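Putative CRISPR-associated endoribonuclease-like protein Cas6 (Pyrococcus furiosus, PDB 3UFC) binds CRISPR RNA and belongs to the Cas6 endoribonuclease family of CRISPR defence against mobile genetic elements, although its own cleavage activity is only putative. Local coordinates at residues 186-191 and 206-211; 220-225 and 237-242. One frame throughout, in Å; residues are numbered along the deposited sequence.

Contact 1 (186-191 and 206-211); sequences ELIKFK and LMVFRY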
# COMPACT_ATOMS: atom_id res chain seq x y z
N GLU A 186 18.74 -5.60 0.34
CA GLU A 186 19.71 -5.16 -0.64
C GLU A 186 18.92 -4.64 -1.83
O GLU A 186 18.10 -5.35 -2.41
CB GLU A 186 20.66 -6.30 -1.04
CG GLU A 186 20.08 -7.43 -1.84
CD GLU A 186 21.14 -8.45 -2.24
OE1 GLU A 186 22.12 -8.06 -2.90
OE2 GLU A 186 20.99 -9.64 -1.89
N LEU A 187 19.14 -3.37 -2.15
CA LEU A 187 18.45 -2.71 -3.24
C LEU A 187 18.81 -3.29 -4.60
O LEU A 187 19.99 -3.48 -4.91
CB LEU A 187 18.78 -1.22 -3.25
CG LEU A 187 17.66 -0.20 -3.05
CD1 LEU A 187 18.18 1.14 -3.55
CD2 LEU A 187 16.41 -0.60 -3.82
N ILE A 188 17.80 -3.56 -5.42
CA ILE A 188 18.01 -4.08 -6.76
C ILE A 188 17.63 -3.00 -7.77
O ILE A 188 18.38 -2.73 -8.71
CB ILE A 188 17.18 -5.35 -7.00
CG1 ILE A 188 17.65 -6.46 -6.05
CG2 ILE A 188 17.31 -5.79 -8.45
CD1 ILE A 188 16.86 -7.74 -6.16
N LYS A 189 16.47 -2.39 -7.58
CA LYS A 189 15.99 -1.32 -8.46
C LYS A 189 15.38 -0.23 -7.58
O LYS A 189 14.83 -0.51 -6.52
CB LYS A 189 14.92 -1.85 -9.42
CG LYS A 189 15.39 -2.97 -10.35
CD LYS A 189 14.24 -3.44 -11.24
CE LYS A 189 14.64 -4.63 -12.10
NZ LYS A 189 15.77 -4.31 -13.02
N PHE A 190 15.46 1.02 -8.03
CA PHE A 190 14.93 2.13 -7.25
C PHE A 190 14.57 3.38 -8.03
O PHE A 190 15.27 3.77 -8.97
CB PHE A 190 15.94 2.52 -6.16
CG PHE A 190 15.66 3.85 -5.51
CD1 PHE A 190 14.65 3.98 -4.56
CD2 PHE A 190 16.38 4.98 -5.88
CE1 PHE A 190 14.37 5.22 -3.99
CE2 PHE A 190 16.10 6.22 -5.32
CZ PHE A 190 15.09 6.34 -4.37
N LYS A 191 13.47 4.02 -7.63
CA LYS A 191 13.02 5.27 -8.23
C LYS A 191 12.16 5.98 -7.18
O LYS A 191 11.22 5.40 -6.64
CB LYS A 191 12.21 5.02 -9.51
CG LYS A 191 10.87 4.35 -9.31
CD LYS A 191 9.75 5.18 -9.92
CE LYS A 191 9.84 5.25 -11.44
NZ LYS A 191 11.06 5.97 -11.90
N LEU A 206 9.66 3.43 -4.99
CA LEU A 206 9.12 2.33 -5.77
C LEU A 206 10.41 1.53 -5.84
O LEU A 206 11.46 2.07 -6.19
CB LEU A 206 8.68 2.81 -7.16
CG LEU A 206 7.31 3.50 -7.15
CD1 LEU A 206 6.96 4.04 -8.54
CD2 LEU A 206 6.25 2.50 -6.70
N MET A 207 10.37 0.26 -5.47
CA MET A 207 11.62 -0.49 -5.46
C MET A 207 11.51 -2.00 -5.52
O MET A 207 10.47 -2.58 -5.23
CB MET A 207 12.41 -0.10 -4.20
CG MET A 207 11.64 -0.31 -2.89
SD MET A 207 12.34 0.46 -1.37
CE MET A 207 13.54 -0.76 -0.87
N VAL A 208 12.61 -2.61 -5.93
CA VAL A 208 12.72 -4.06 -5.97
C VAL A 208 13.90 -4.29 -5.03
O VAL A 208 14.94 -3.65 -5.18
CB VAL A 208 13.07 -4.58 -7.39
CG1 VAL A 208 13.34 -6.08 -7.33
CG2 VAL A 208 11.92 -4.29 -8.34
N PHE A 209 13.72 -5.15 -4.05
CA PHE A 209 14.79 -5.41 -3.10
C PHE A 209 14.76 -6.84 -2.61
O PHE A 209 13.71 -7.47 -2.56
CB PHE A 209 14.69 -4.47 -1.89
CG PHE A 209 13.41 -4.62 -1.09
CD1 PHE A 209 12.22 -4.07 -1.55
CD2 PHE A 209 13.41 -5.28 0.13
CE1 PHE A 209 11.04 -4.18 -0.80
CE2 PHE A 209 12.24 -5.40 0.88
CZ PHE A 209 11.05 -4.84 0.41
N ARG A 210 15.93 -7.34 -2.25
CA ARG A 210 16.03 -8.69 -1.72
C ARG A 210 16.03 -8.54 -0.20
O ARG A 210 16.80 -7.75 0.35
CB ARG A 210 17.32 -9.38 -2.20
CG ARG A 210 17.44 -10.83 -1.74
CD ARG A 210 18.66 -11.54 -2.32
NE ARG A 210 18.53 -11.85 -3.75
CZ ARG A 210 19.05 -11.13 -4.73
NH1 ARG A 210 19.76 -10.04 -4.45
NH2 ARG A 210 18.87 -11.50 -5.99
N TYR A 211 15.14 -9.27 0.46
CA TYR A 211 15.00 -9.24 1.91
C TYR A 211 15.68 -10.45 2.53
O TYR A 211 15.49 -11.57 2.06
CB TYR A 211 13.51 -9.25 2.27
CG TYR A 211 13.18 -9.38 3.74
CD1 TYR A 211 12.76 -8.27 4.48
CD2 TYR A 211 13.24 -10.61 4.39
CE1 TYR A 211 12.40 -8.39 5.83
CE2 TYR A 211 12.88 -10.74 5.73
CZ TYR A 211 12.46 -9.63 6.44
OH TYR A 211 12.09 -9.76 7.76

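Contact 2 (220-225 and 237-242); sequences FGYENG and VKIIEE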
# COMPACT_ATOMS: atom_id res chain seq x y z
N PHE A 220 4.67 -10.28 7.61
CA PHE A 220 3.90 -9.12 8.03
C PHE A 220 3.94 -8.02 6.96
O PHE A 220 2.92 -7.41 6.65
CB PHE A 220 4.45 -8.56 9.34
CG PHE A 220 3.62 -7.44 9.92
CD1 PHE A 220 2.52 -7.71 10.72
CD2 PHE A 220 3.94 -6.11 9.64
CE1 PHE A 220 1.75 -6.68 11.25
CE2 PHE A 220 3.17 -5.06 10.16
CZ PHE A 220 2.07 -5.35 10.97
N GLY A 221 5.12 -7.77 6.41
CA GLY A 221 5.27 -6.75 5.38
C GLY A 221 4.57 -7.15 4.09
O GLY A 221 4.03 -6.30 3.37
N TYR A 222 4.60 -8.44 3.79
CA TYR A 222 3.95 -8.95 2.59
C TYR A 222 2.44 -8.80 2.70
O TYR A 222 1.78 -8.39 1.75
CB TYR A 222 4.30 -10.43 2.40
CG TYR A 222 3.66 -11.06 1.18
CD1 TYR A 222 4.00 -10.64 -0.11
CD2 TYR A 222 2.73 -12.09 1.31
CE1 TYR A 222 3.43 -11.25 -1.24
CE2 TYR A 222 2.15 -12.70 0.19
CZ TYR A 222 2.51 -12.27 -1.08
OH TYR A 222 1.97 -12.90 -2.18
N GLU A 223 1.89 -9.10 3.88
CA GLU A 223 0.45 -9.02 4.08
C GLU A 223 -0.08 -7.63 4.42
O GLU A 223 -1.18 -7.28 3.99
CB GLU A 223 0.02 -10.01 5.17
CG GLU A 223 0.52 -11.43 4.94
CD GLU A 223 0.13 -12.40 6.05
OE1 GLU A 223 0.04 -11.98 7.22
OE2 GLU A 223 -0.06 -13.59 5.75
N ASN A 224 0.68 -6.85 5.20
CA ASN A 224 0.24 -5.51 5.60
C ASN A 224 1.05 -4.35 5.04
O ASN A 224 0.80 -3.20 5.41
CB ASN A 224 0.20 -5.39 7.13
CG ASN A 224 -0.75 -6.38 7.76
OD1 ASN A 224 -1.89 -6.52 7.31
ND2 ASN A 224 -0.30 -7.07 8.80
N GLY A 225 1.99 -4.64 4.15
CA GLY A 225 2.81 -3.60 3.56
C GLY A 225 4.07 -3.31 4.37
O GLY A 225 4.10 -3.53 5.59
N VAL A 237 3.72 -4.88 -1.51
CA VAL A 237 4.69 -5.54 -2.38
C VAL A 237 4.18 -6.88 -2.88
O VAL A 237 3.21 -7.43 -2.35
CB VAL A 237 6.03 -5.81 -1.65
CG1 VAL A 237 6.70 -4.51 -1.24
CG2 VAL A 237 5.77 -6.67 -0.42
N LYS A 238 4.84 -7.39 -3.91
CA LYS A 238 4.52 -8.70 -4.46
C LYS A 238 5.84 -9.46 -4.47
O LYS A 238 6.91 -8.84 -4.37
CB LYS A 238 4.01 -8.59 -5.90
CG LYS A 238 5.05 -8.09 -6.89
CD LYS A 238 4.48 -8.08 -8.29
CE LYS A 238 5.45 -7.46 -9.29
NZ LYS A 238 4.85 -7.40 -10.65
N ILE A 239 5.78 -10.78 -4.57
CA ILE A 239 6.98 -11.59 -4.61
C ILE A 239 7.35 -11.89 -6.06
O ILE A 239 6.47 -12.12 -6.89
CB ILE A 239 6.78 -12.93 -3.86
CG1 ILE A 239 6.71 -12.67 -2.36
CG2 ILE A 239 7.91 -13.91 -4.19
CD1 ILE A 239 6.39 -13.90 -1.55
N ILE A 240 8.64 -11.87 -6.37
CA ILE A 240 9.10 -12.19 -7.71
C ILE A 240 10.17 -13.27 -7.59
O ILE A 240 11.01 -13.22 -6.69
CB ILE A 240 9.66 -10.96 -8.47
CG1 ILE A 240 10.74 -10.27 -7.65
CG2 ILE A 240 8.54 -9.98 -8.79
CD1 ILE A 240 11.27 -9.01 -8.30
N GLU A 241 10.12 -14.26 -8.48
CA GLU A 241 11.08 -15.36 -8.46
C GLU A 241 12.51 -14.90 -8.72
O GLU A 241 13.46 -15.43 -8.14
CB GLU A 241 10.68 -16.42 -9.48
CG GLU A 241 9.22 -16.84 -9.40
CD GLU A 241 8.78 -17.19 -7.99
OE1 GLU A 241 9.44 -18.05 -7.36
OE2 GLU A 241 7.77 -16.62 -7.51
N GLU A 242 12.67 -13.91 -9.60
CA GLU A 242 13.99 -13.38 -9.93
C GLU A 242 13.90 -12.16 -10.84
O GLU A 242 13.59 -12.28 -12.03
CB GLU A 242 14.84 -14.46 -10.62
CG GLU A 242 16.23 -13.98 -11.03
CD GLU A 242 17.01 -15.03 -11.80
OE1 GLU A 242 17.26 -16.12 -11.24
OE2 GLU A 242 17.36 -14.77 -12.97
O HOH W 1 2.58 -5.96 0.97
O HOH W 2 2.89 -11.94 -4.79

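Contact 1 (186-191 and 206-211)
Val-208 marks the buried middle of this antiparallel pairing: its carbonyl O takes two backbone N-H groups at once, from Ile-188 N at 2.9 Å and from Lys-189 N at 3.1 Å, both in the carbonyl plane. CG1 of Val-208, anti to its backbone N, meets Ile-188 CB at 3.9 Å, the two side chains crossing obliquely, while CG2 lies alongside the methylenes of Lys-189, 3.8 Å from CD. The lysine chain is extended through chi2 and chi3, which carries its end away from 206-211; chi4 merely turns NZ. Two residues set against one is a classic beta bulge. It interrupts the edge strand 183-197 of the hairpin formed with strand 200-213 in the C-terminal four-stranded sheet, and shifts the register by one where the chain turns at Ile-188. On the opposite face of the sheet, Leu-187 CD2 reaches Met-207 CB at 4.0 Å, crossing it at about a right angle; Pro-153 touches both residues as well as Phe-190. Met-207, Val-208 and Phe-209 are buried on the inner strand, backed by strand 125-130, whereas Leu-187, Lys-189 and Lys-191 of the edge strand face solvent. Glu-186 and Arg-210 lie side by side in a salt bridge: OE2 of Glu-186 lies at the guanidinium edge, near its plane, and Arg-210 NH1 meets it at 2.9 Å from above the carboxylate plane. Tyr-212 OH gives the same OE2 a second partner. Ile-188 CD1 lies over one guanidinium face. Packing is tightest at the other end, where Lys-191, with CG in the crowded position between N and the carbonyl carbon and the chain bent at chi2, chi3 and chi4, presses CD to 3.3 Å from Leu-206 CD1.

Contact 2 (220-225 and 237-242)
The Tyr-222 ring receives Ile-239 CD1 over one face in a CH-pi contact, 4.3 Å from the ring centroid and 22° off the normal, displaced toward the rim. Lys-238 CA lies at the ring edge, as does a water in the ring plane. Arg-4 adds a cation-pi interaction with the same ring. Within the helix, Asn-224 ND2 sits 3.2 Å above one face of the Phe-220 ring, toward its rim; this ring does not touch 237-242. Tyr-222 has CG anti to the backbone N (chi1 179°), which brings its CE1 to 3.7 Å from Ile-239 CG1; the two side chains cross at about a right angle. Val-237 CG2, in the crowded position between N and the carbonyl carbon, packs loosely at 4.4 Å from Tyr-222 CD1. The contact sets the last turn of helix 215-224 against the edge strand 237-239 of the C-terminal antiparallel sheet, where Phe-128 of the neighbouring strand touches Tyr-222, Val-237 and Ile-239. No direct hydrogen bond joins the two segments; water does so twice. One water, between buried residues, donates to Gly-221 O and Tyr-222 O, at the helix end, and accepts from Val-237 N at 2.9 Å. A second water, the one at the ring edge, lies 2.9 Å from Tyr-222 OH and accepts from Ile-239 N. Beyond the helix, Gly-225 has positive phi (89°), and Arg-169 hydrogen-bonds to the carbonyl O atoms of Asn-224 and Gly-225.

Overall arrangement
Along the chain the contacts come in series: contact 1 pairs the two arms of the hairpin of strands 183-197 and 200-213, helix 215-224 follows directly, and contact 2 brings that helix to strand 237-239. Their centres lie about 12 Å apart, within the C-terminal region of Cas6. Both reach the same four-stranded antiparallel sheet, whose two outermost strands they involve, with strand 125-130 lying between strands 200-213 and 237-239. The contacts touch directly where Val-208 CG1 packs against Ile-240 CD1 at 3.7 Å. One contact thus pairs strands within the sheet and the other packs a helix on it, as expected of the ferredoxin-like architecture of this RNA-binding family.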